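Local coordinates for protein beta-N-acetylhexosaminidase (Thermotoga neapolitana, PDB 5BZA) that probably hydrolyses terminal non-reducing N-acetyl-hexosamine residues from N-acetyl-beta-D-hexosaminides, as a thermostable glycoside hydrolase of family 3, at residues B[345-350]-B[376-381]; B[341-346]-B[397-402]; B[365-370]-B[448-453]. All blocks are in the same frame, centred on the assembly; numbering follows the deposited sequence.

Contact 1: residues B[345-350]-B[376-381]; sequences REVVLL and RFFKVR. With CD (cadmium ion), chain T.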
loop_
_atom_site.group_PDB
_atom_site.type_symbol
_atom_site.label_atom_id
_atom_site.label_comp_id
_atom_site.label_asym_id
_atom_site.label_seq_id
_atom_site.Cartn_x
_atom_site.Cartn_y
_atom_site.Cartn_z
ATOM N N ARG B 345 16.082 9.239 -32.254
ATOM C CA ARG B 345 17.281 10.030 -31.921
ATOM C C ARG B 345 17.566 10.030 -30.441
ATOM O O ARG B 345 16.718 9.606 -29.666
ATOM C CB ARG B 345 17.130 11.494 -32.355
ATOM C CG ARG B 345 16.876 11.724 -33.824
ATOM C CD ARG B 345 16.661 13.236 -34.045
ATOM N NE ARG B 345 16.423 13.596 -35.448
ATOM C CZ ARG B 345 16.234 14.848 -35.880
ATOM N NH1 ARG B 345 16.281 15.865 -35.025
ATOM N NH2 ARG B 345 16.013 15.080 -37.169
ATOM N N GLU B 346 18.684 10.627 -30.028
ATOM C CA GLU B 346 19.017 10.622 -28.610
ATOM C C GLU B 346 18.314 11.849 -28.011
ATOM O O GLU B 346 18.238 12.908 -28.647
ATOM C CB GLU B 346 20.530 10.716 -28.376
ATOM C CG GLU B 346 21.398 9.723 -29.183
ATOM C CD GLU B 346 22.857 10.208 -29.260
ATOM O OE1 GLU B 346 23.354 10.483 -30.382
ATOM O OE2 GLU B 346 23.467 10.450 -28.175
ATOM N N VAL B 347 17.817 11.723 -26.786
ATOM C CA VAL B 347 16.904 12.724 -26.273
ATOM C C VAL B 347 17.589 13.469 -25.154
ATOM O O VAL B 347 18.299 12.885 -24.346
ATOM C CB VAL B 347 15.535 12.110 -25.775
ATOM C CG1 VAL B 347 14.677 13.141 -25.095
ATOM C CG2 VAL B 347 14.744 11.517 -26.944
ATOM N N VAL B 348 17.360 14.779 -25.124
ATOM C CA VAL B 348 17.818 15.596 -24.041
ATOM C C VAL B 348 16.571 15.867 -23.206
ATOM O O VAL B 348 15.542 16.310 -23.753
ATOM C CB VAL B 348 18.459 16.903 -24.558
ATOM C CG1 VAL B 348 18.742 17.825 -23.397
ATOM C CG2 VAL B 348 19.760 16.585 -25.263
ATOM N N LEU B 349 16.667 15.682 -21.891
ATOM C CA LEU B 349 15.484 15.785 -21.044
ATOM C C LEU B 349 15.575 17.012 -20.170
ATOM O O LEU B 349 16.520 17.166 -19.375
ATOM C CB LEU B 349 15.333 14.569 -20.130
ATOM C CG LEU B 349 15.084 13.163 -20.698
ATOM C CD1 LEU B 349 14.983 12.156 -19.554
ATOM C CD2 LEU B 349 13.826 13.127 -21.580
ATOM N N LEU B 350 14.550 17.850 -20.264
ATOM C CA LEU B 350 14.493 19.036 -19.443
ATOM C C LEU B 350 13.424 18.762 -18.428
ATOM O O LEU B 350 12.241 18.610 -18.778
ATOM C CB LEU B 350 14.159 20.290 -20.273
ATOM C CG LEU B 350 15.233 20.751 -21.256
ATOM C CD1 LEU B 350 14.831 22.012 -22.047
ATOM C CD2 LEU B 350 16.512 20.999 -20.480
ATOM N N ARG B 376 13.238 3.823 -20.641
ATOM C CA ARG B 376 12.644 2.576 -21.211
ATOM C C ARG B 376 12.286 2.684 -22.692
ATOM O O ARG B 376 12.228 1.686 -23.422
ATOM C CB ARG B 376 11.371 2.186 -20.454
ATOM C CG ARG B 376 11.573 1.965 -18.980
ATOM C CD ARG B 376 10.354 1.294 -18.343
ATOM N NE ARG B 376 10.070 -0.042 -18.878
ATOM C CZ ARG B 376 10.524 -1.188 -18.357
ATOM N NH1 ARG B 376 11.282 -1.189 -17.263
ATOM N NH2 ARG B 376 10.193 -2.334 -18.925
ATOM N N PHE B 377 12.061 3.926 -23.131
ATOM C CA PHE B 377 11.463 4.223 -24.439
ATOM C C PHE B 377 12.415 4.944 -25.397
ATOM O O PHE B 377 12.277 4.849 -26.619
ATOM C CB PHE B 377 10.205 5.076 -24.243
ATOM C CG PHE B 377 9.101 4.378 -23.497
ATOM C CD1 PHE B 377 8.195 3.544 -24.163
ATOM C CD2 PHE B 377 8.954 4.563 -22.133
ATOM C CE1 PHE B 377 7.165 2.898 -23.459
ATOM C CE2 PHE B 377 7.929 3.910 -21.437
ATOM C CZ PHE B 377 7.037 3.081 -22.105
ATOM N N PHE B 378 13.361 5.697 -24.845
ATOM C CA PHE B 378 14.221 6.538 -25.677
ATOM C C PHE B 378 15.652 6.438 -25.258
ATOM O O PHE B 378 15.932 6.355 -24.068
ATOM C CB PHE B 378 13.765 8.059 -25.624
ATOM C CG PHE B 378 12.366 8.274 -26.114
ATOM C CD1 PHE B 378 12.122 8.408 -27.459
ATOM C CD2 PHE B 378 11.290 8.217 -25.249
ATOM C CE1 PHE B 378 10.851 8.536 -27.931
ATOM C CE2 PHE B 378 10.003 8.325 -25.719
ATOM C CZ PHE B 378 9.785 8.485 -27.062
ATOM N N LYS B 379 16.566 6.503 -26.229
ATOM C CA LYS B 379 17.959 6.740 -25.858
ATOM C C LYS B 379 18.033 8.164 -25.283
ATOM O O LYS B 379 17.463 9.127 -25.826
ATOM C CB LYS B 379 18.904 6.596 -27.051
ATOM C CG LYS B 379 18.555 5.489 -27.983
ATOM C CD LYS B 379 19.605 5.357 -29.078
ATOM C CE LYS B 379 19.053 6.006 -30.323
ATOM N NZ LYS B 379 19.997 5.992 -31.462
ATOM N N VAL B 380 18.709 8.283 -24.152
ATOM C CA VAL B 380 18.801 9.554 -23.466
ATOM C C VAL B 380 20.247 10.040 -23.438
ATOM O O VAL B 380 21.120 9.358 -22.878
ATOM C CB VAL B 380 18.257 9.424 -22.050
ATOM C CG1 VAL B 380 18.521 10.682 -21.243
ATOM C CG2 VAL B 380 16.754 9.068 -22.099
ATOM N N ARG B 381 20.507 11.199 -24.045
ATOM C CA ARG B 381 21.845 11.807 -24.040
ATOM C C ARG B 381 22.128 12.608 -22.786
ATOM O O ARG B 381 23.237 12.541 -22.258
ATOM C CB ARG B 381 22.091 12.735 -25.237
ATOM C CG ARG B 381 23.577 13.168 -25.264
ATOM C CD ARG B 381 23.971 13.983 -26.473
ATOM N NE ARG B 381 23.858 13.234 -27.716
ATOM C CZ ARG B 381 24.146 13.752 -28.901
ATOM N NH1 ARG B 381 24.588 15.000 -28.980
ATOM N NH2 ARG B 381 24.008 13.034 -30.003
HETATM CD CD CD T . 22.444 10.150 -32.370
HETATM O O HOH W 1 15.694 7.235 -28.974
HETATM O O HOH W 2 21.170 9.714 -34.408
#

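Contact 2: residues B[341-346]-B[397-402]; sequences ELLGRE and GELIFD. With CD (cadmium ion), chain T.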
loop_
_atom_site.group_PDB
_atom_site.type_symbol
_atom_site.label_atom_id
_atom_site.label_comp_id
_atom_site.label_asym_id
_atom_site.label_seq_id
_atom_site.Cartn_x
_atom_site.Cartn_y
_atom_site.Cartn_z
ATOM N N GLU B 341 9.996 9.636 -37.700
ATOM C CA GLU B 341 11.430 9.661 -37.988
ATOM C C GLU B 341 12.308 10.401 -36.946
ATOM O O GLU B 341 13.526 10.212 -36.945
ATOM C CB GLU B 341 11.661 10.234 -39.405
ATOM C CG GLU B 341 11.120 11.651 -39.637
ATOM C CD GLU B 341 9.602 11.672 -39.932
ATOM O OE1 GLU B 341 8.953 10.585 -39.862
ATOM O OE2 GLU B 341 9.057 12.785 -40.193
ATOM N N LEU B 342 11.740 11.236 -36.073
ATOM C CA LEU B 342 12.600 11.944 -35.117
ATOM C C LEU B 342 12.829 11.083 -33.872
ATOM O O LEU B 342 13.744 11.320 -33.074
ATOM C CB LEU B 342 11.965 13.261 -34.643
ATOM C CG LEU B 342 11.638 14.494 -35.478
ATOM C CD1 LEU B 342 11.093 15.565 -34.558
ATOM C CD2 LEU B 342 12.866 14.999 -36.189
ATOM N N LEU B 343 11.978 10.083 -33.717
ATOM C CA LEU B 343 11.835 9.417 -32.433
ATOM C C LEU B 343 12.995 8.445 -32.075
ATOM O O LEU B 343 13.172 8.090 -30.905
ATOM C CB LEU B 343 10.458 8.741 -32.382
ATOM C CG LEU B 343 9.337 9.821 -32.383
ATOM C CD1 LEU B 343 7.951 9.207 -32.213
ATOM C CD2 LEU B 343 9.552 10.945 -31.340
ATOM N N GLY B 344 13.748 7.980 -33.074
ATOM C CA GLY B 344 14.916 7.145 -32.833
ATOM C C GLY B 344 16.167 7.921 -32.449
ATOM O O GLY B 344 17.223 7.330 -32.341
ATOM N N ARG B 345 16.082 9.239 -32.254
ATOM C CA ARG B 345 17.281 10.030 -31.921
ATOM C C ARG B 345 17.566 10.030 -30.441
ATOM O O ARG B 345 16.718 9.606 -29.666
ATOM C CB ARG B 345 17.130 11.494 -32.355
ATOM C CG ARG B 345 16.876 11.724 -33.824
ATOM C CD ARG B 345 16.661 13.236 -34.045
ATOM N NE ARG B 345 16.423 13.596 -35.448
ATOM C CZ ARG B 345 16.234 14.848 -35.880
ATOM N NH1 ARG B 345 16.281 15.865 -35.025
ATOM N NH2 ARG B 345 16.013 15.080 -37.169
ATOM N N GLU B 346 18.684 10.627 -30.028
ATOM C CA GLU B 346 19.017 10.622 -28.610
ATOM C C GLU B 346 18.314 11.849 -28.011
ATOM O O GLU B 346 18.238 12.908 -28.647
ATOM C CB GLU B 346 20.530 10.716 -28.376
ATOM C CG GLU B 346 21.398 9.723 -29.183
ATOM C CD GLU B 346 22.857 10.208 -29.260
ATOM O OE1 GLU B 346 23.354 10.483 -30.382
ATOM O OE2 GLU B 346 23.467 10.450 -28.175
ATOM N N GLY B 397 19.972 19.613 -29.092
ATOM C CA GLY B 397 20.168 18.183 -29.071
ATOM C C GLY B 397 19.424 17.696 -30.288
ATOM O O GLY B 397 18.817 18.482 -31.038
ATOM N N GLU B 398 19.474 16.398 -30.514
ATOM C CA GLU B 398 18.814 15.846 -31.681
ATOM C C GLU B 398 17.313 15.821 -31.441
ATOM O O GLU B 398 16.505 15.894 -32.379
ATOM C CB GLU B 398 19.342 14.452 -31.950
ATOM C CG GLU B 398 20.826 14.417 -31.856
ATOM C CD GLU B 398 21.337 12.995 -31.916
ATOM O OE1 GLU B 398 20.508 12.068 -32.069
ATOM O OE2 GLU B 398 22.557 12.818 -31.796
ATOM N N LEU B 399 16.948 15.692 -30.166
ATOM C CA LEU B 399 15.550 15.691 -29.755
ATOM C C LEU B 399 15.508 16.188 -28.358
ATOM O O LEU B 399 16.316 15.776 -27.527
ATOM C CB LEU B 399 14.923 14.304 -29.856
ATOM C CG LEU B 399 13.398 14.111 -29.735
ATOM C CD1 LEU B 399 12.608 14.980 -30.722
ATOM C CD2 LEU B 399 13.065 12.625 -29.977
ATOM N N ILE B 400 14.588 17.127 -28.109
ATOM C CA ILE B 400 14.494 17.711 -26.792
ATOM C C ILE B 400 13.097 17.493 -26.249
ATOM O O ILE B 400 12.113 17.756 -26.943
ATOM C CB ILE B 400 14.831 19.200 -26.806
ATOM C CG1 ILE B 400 16.191 19.422 -27.469
ATOM C CG2 ILE B 400 14.890 19.712 -25.375
ATOM C CD1 ILE B 400 16.622 20.900 -27.599
ATOM N N PHE B 401 13.024 16.989 -25.013
ATOM C CA PHE B 401 11.745 16.818 -24.335
ATOM C C PHE B 401 11.679 17.860 -23.253
ATOM O O PHE B 401 12.396 17.742 -22.247
ATOM C CB PHE B 401 11.582 15.432 -23.683
ATOM C CG PHE B 401 11.390 14.288 -24.653
ATOM C CD1 PHE B 401 11.268 14.508 -26.011
ATOM C CD2 PHE B 401 11.235 12.989 -24.174
ATOM C CE1 PHE B 401 11.081 13.453 -26.895
ATOM C CE2 PHE B 401 11.021 11.907 -25.053
ATOM C CZ PHE B 401 10.945 12.140 -26.417
ATOM N N ASP B 402 10.815 18.865 -23.422
ATOM C CA ASP B 402 10.653 19.868 -22.374
ATOM C C ASP B 402 9.427 19.474 -21.538
ATOM O O ASP B 402 8.284 19.433 -22.019
ATOM C CB ASP B 402 10.534 21.283 -22.985
ATOM C CG ASP B 402 10.238 22.386 -21.946
ATOM O OD1 ASP B 402 10.438 22.171 -20.718
ATOM O OD2 ASP B 402 9.873 23.524 -22.387
HETATM CD CD CD T . 22.444 10.150 -32.370
HETATM O O HOH W 3 20.428 14.758 -28.512
HETATM O O HOH W 2 21.170 9.714 -34.408
#

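Contact 3: residues B[365-370]-B[448-453]; sequences DDYDLI and HSTKPI. With CD (cadmium ion), chain M.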
loop_
_atom_site.group_PDB
_atom_site.type_symbol
_atom_site.label_atom_id
_atom_site.label_comp_id
_atom_site.label_asym_id
_atom_site.label_seq_id
_atom_site.Cartn_x
_atom_site.Cartn_y
_atom_site.Cartn_z
ATOM N N ASP B 365 8.660 14.205 -6.435
ATOM C CA ASP B 365 9.187 12.859 -6.631
ATOM C C ASP B 365 8.830 12.361 -8.026
ATOM O O ASP B 365 9.636 11.651 -8.666
ATOM C CB ASP B 365 8.707 11.867 -5.559
ATOM C CG ASP B 365 8.943 12.353 -4.127
ATOM O OD1 ASP B 365 10.062 12.839 -3.821
ATOM O OD2 ASP B 365 8.064 12.090 -3.265
ATOM N N ASP B 366 7.662 12.790 -8.525
ATOM C CA ASP B 366 7.256 12.457 -9.897
ATOM C C ASP B 366 8.303 12.931 -10.929
ATOM O O ASP B 366 8.730 12.176 -11.852
ATOM C CB ASP B 366 5.883 13.077 -10.229
ATOM C CG ASP B 366 4.729 12.515 -9.383
ATOM O OD1 ASP B 366 4.917 11.560 -8.615
ATOM O OD2 ASP B 366 3.585 13.007 -9.529
ATOM N N TYR B 367 8.739 14.178 -10.740
ATOM C CA TYR B 367 9.744 14.791 -11.611
ATOM C C TYR B 367 10.993 13.956 -11.572
ATOM O O TYR B 367 11.579 13.670 -12.610
ATOM C CB TYR B 367 10.074 16.233 -11.198
ATOM C CG TYR B 367 8.885 17.152 -11.195
ATOM C CD1 TYR B 367 7.811 16.916 -12.040
ATOM C CD2 TYR B 367 8.865 18.300 -10.403
ATOM C CE1 TYR B 367 6.716 17.757 -12.060
ATOM C CE2 TYR B 367 7.768 19.166 -10.422
ATOM C CZ TYR B 367 6.694 18.883 -11.247
ATOM O OH TYR B 367 5.599 19.721 -11.286
ATOM N N ASP B 368 11.418 13.609 -10.365
ATOM C CA ASP B 368 12.577 12.722 -10.206
ATOM C C ASP B 368 12.439 11.417 -10.980
ATOM O O ASP B 368 13.425 10.867 -11.466
ATOM C CB ASP B 368 12.798 12.359 -8.728
ATOM C CG ASP B 368 13.381 13.495 -7.925
ATOM O OD1 ASP B 368 13.793 14.491 -8.535
ATOM O OD2 ASP B 368 13.436 13.390 -6.680
ATOM N N LEU B 369 11.216 10.922 -11.119
ATOM C CA LEU B 369 11.036 9.622 -11.755
ATOM C C LEU B 369 10.975 9.687 -13.293
ATOM O O LEU B 369 11.179 8.673 -13.971
ATOM C CB LEU B 369 9.789 8.947 -11.172
ATOM C CG LEU B 369 10.178 8.194 -9.881
ATOM C CD1 LEU B 369 8.977 7.647 -9.116
ATOM C CD2 LEU B 369 11.199 7.067 -10.181
ATOM N N ILE B 370 10.716 10.873 -13.845
ATOM C CA ILE B 370 10.633 11.026 -15.316
ATOM C C ILE B 370 11.823 10.439 -16.138
ATOM O O ILE B 370 11.616 9.835 -17.216
ATOM C CB ILE B 370 10.434 12.554 -15.687
ATOM C CG1 ILE B 370 9.078 13.038 -15.159
ATOM C CG2 ILE B 370 10.571 12.801 -17.211
ATOM C CD1 ILE B 370 8.696 14.523 -15.537
ATOM N N HIS B 448 -2.165 15.687 -18.430
ATOM C CA HIS B 448 -3.094 16.006 -17.347
ATOM C C HIS B 448 -2.630 15.492 -15.984
ATOM O O HIS B 448 -3.403 15.510 -15.016
ATOM C CB HIS B 448 -4.508 15.490 -17.641
ATOM C CG HIS B 448 -5.113 16.066 -18.885
ATOM N ND1 HIS B 448 -5.175 15.373 -20.074
ATOM C CD2 HIS B 448 -5.637 17.294 -19.134
ATOM C CE1 HIS B 448 -5.751 16.130 -20.995
ATOM N NE2 HIS B 448 -6.023 17.300 -20.454
ATOM N N SER B 449 -1.350 15.116 -15.893
ATOM C CA SER B 449 -0.813 14.570 -14.655
ATOM C C SER B 449 0.722 14.508 -14.634
ATOM O O SER B 449 1.355 14.294 -15.656
ATOM C CB SER B 449 -1.369 13.156 -14.417
ATOM O OG SER B 449 -0.831 12.643 -13.215
ATOM N N THR B 450 1.305 14.681 -13.455
ATOM C CA THR B 450 2.736 14.518 -13.294
ATOM C C THR B 450 3.107 13.041 -12.993
ATOM O O THR B 450 4.276 12.717 -12.829
ATOM C CB THR B 450 3.253 15.426 -12.173
ATOM O OG1 THR B 450 2.500 15.159 -10.979
ATOM C CG2 THR B 450 3.075 16.928 -12.548
ATOM N N LYS B 451 2.115 12.162 -12.885
ATOM C CA LYS B 451 2.377 10.784 -12.444
ATOM C C LYS B 451 3.167 9.924 -13.421
ATOM O O LYS B 451 2.974 10.003 -14.656
ATOM C CB LYS B 451 1.080 10.031 -12.135
ATOM C CG LYS B 451 0.339 10.544 -10.972
ATOM C CD LYS B 451 1.248 10.807 -9.796
ATOM C CE LYS B 451 0.401 11.122 -8.616
ATOM N NZ LYS B 451 1.140 11.703 -7.476
ATOM N N PRO B 452 4.061 9.080 -12.863
ATOM C CA PRO B 452 4.856 8.139 -13.661
ATOM C C PRO B 452 4.010 7.367 -14.638
ATOM O O PRO B 452 4.377 7.304 -15.811
ATOM C CB PRO B 452 5.471 7.204 -12.602
ATOM C CG PRO B 452 5.669 8.080 -11.412
ATOM C CD PRO B 452 4.487 9.108 -11.449
ATOM N N ILE B 453 2.868 6.838 -14.213
ATOM C CA ILE B 453 2.091 6.059 -15.147
ATOM C C ILE B 453 1.658 6.924 -16.336
ATOM O O ILE B 453 1.618 6.428 -17.466
ATOM C CB ILE B 453 0.842 5.396 -14.486
ATOM C CG1 ILE B 453 0.088 4.555 -15.525
ATOM C CG2 ILE B 453 -0.118 6.437 -13.894
ATOM C CD1 ILE B 453 0.930 3.467 -16.184
HETATM CD CD CD M . -7.327 19.330 -21.705
HETATM O O HOH W 4 6.550 10.875 -13.424
#

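Contact 1: residues B[345-350]-B[376-381]
Glu346 carries this contact with one forked ion pair. Its CG lies anti to the carbonyl carbon (chi1 -50°) and the chain runs out extended, so the carboxylate reaches the NE/NH2 edge of the Arg381 guanidinium, crossing it obliquely. Arg381 starts with CG anti to its backbone N, then bends at chi3 (-64°), which turns the NE and NH2 side of the group to the acid. Arg381 NE donates to Glu346 OE2 at 2.8 Å, and Arg381 NH2 to Glu346 OE1 at 2.7 Å, although the place of NH2 is less sure. The two planes are 51° apart, so OE2 is met from above the carboxylate plane. Glu346 OE1 also binds the cadmium ion at 2.2 Å; metal and guanidinium together probably favour the ionised acid.

Next to this pair along the chain the backbones join as parallel strands. Val347 N donates to Lys379 O at 2.8 Å and Val347 O accepts from Arg381 N, so Val347 bonds to the residues before and after Val380, the pattern of a parallel bridge. A water links Arg345 O to Lys379 N. Val347 CG2 lies 3.8 Å from Phe378 CB, oblique to the ring, while the Leu349 side chain crosses that of Val380 at about a right angle, CD1 touching CG1. The ring of Phe378 lies edge-to-face with those of Phe401 and Phe459, tying this end of the sheet to helix 452-463. The strand 347-352, helix 364-377, strand 380-386 succession, with its parallel pairing, is a beta-alpha-beta crossover at the sheet edge of the C-terminal domain.

Contact 2: residues B[341-346]-B[397-402]
A cadmium site at the start of two neighbouring parallel strands joins the loop before strand 347-352 to the beginning of strand 399-404. Glu398, its chain extended beyond CG, presents both carboxylate oxygens to the cadmium, OE1 and OE2 each 2.7 Å away. Its carboxylate stands at 90° to that of Glu346, and Glu346 OE1 comes within 2.8 Å of Glu398 OE2; the shared cation would offset the repulsion between these acids. Glu346 OE2 is salt-bridged to Arg381 NE. A water is a further ligand, 2.4 Å from the cadmium. The backbone N of Glu346 helps, with the metal, to fix the rotation of Glu398, donating to its OE1 at 3.1 Å in an almost straight bond (178°), from above the carboxylate plane.

Arg345 runs extended along Glu398, its CD passing 3.6 Å from Glu398 CB. Leu342 CD2 lies over one face of its guanidinium, offset toward the rim, and Arg345 NH1 donates to Glu398 O at 2.7 Å, in the guanidinium plane and on a carbonyl lone pair. An alanine here would lose the NH1 bond and the stem beside Glu398, and would probably loosen the backbone that carries the metal ligand.

Leu342 to Arg345 form a type I beta turn, closed by Arg345 N bonding to Leu342 O. Leu399, its CG anti to the backbone N, packs against the turn: its CD2 lies 3.4 Å from Leu342 O and also meets Leu343 CD2. The result is a surface metal site in which a bidentate and a monodentate glutamate clamp two strand starts.

Contact 3: residues B[365-370]-B[448-453]
Asp366 OD2 is gripped by two donors, the hydroxyl of Thr450 and, weakly, the ammonium of Lys451, where helix 364-377 meets the N-terminus of helix 452-463 in the C-terminal domain. Thr450 OG1 donates at 2.8 Å to the anti lone pair of Asp366 OD2; its chi1 of 54° puts OG1 in the crowded position between backbone N and carbonyl carbon. Lys451, the N-cap residue, bends at chi2 (-45°), carrying CD to 3.2 Å from Asp366 OD2 and closing a weak salt bridge through NZ at 3.4 Å. The stronger partner of NZ is Gly67 O of the second subunit, so the lysine also reaches across the dimer.

Before the cap, Ser449 OG accepts from Lys451 N in an ST turn. The same OG is hydrogen-bonded to Pro79 O of the second subunit. Further back, His448 NE2 holds another cadmium ion in the ring plane. Apolar contacts border the aspartate: Leu369 CD1 meets Pro452 CG, and Thr450 CG2 approaches the Tyr367 ring obliquely, 3.8 Å from CE1. On the backbone side a water donates to both Asp366 O and Thr450 O, each at 3.0 Å.

How the contacts relate
All three contacts lie on one side of the chain's centre, around the mixed sheet of the C-terminal domain. Along the chain the segments come as 341-346 and 345-350, 365-370, 376-381, 397-402, 448-453. Contacts 1 and 2 share Arg345 and Glu346, their centres about 7 Å apart, and one cadmium ion touches both; contact 1 pairs strand 347-352 with 380-386, and contact 2 joins the loop before strand 347-352 to 399-404, its neighbour in the sheet. Contact 3 touches neither, its centre about 16 Å from that of contact 1 and 20 Å from that of contact 2. Helix 364-377 connects it to contact 1. The interleaved segments knit the domain together; contact 3 also meets the second subunit.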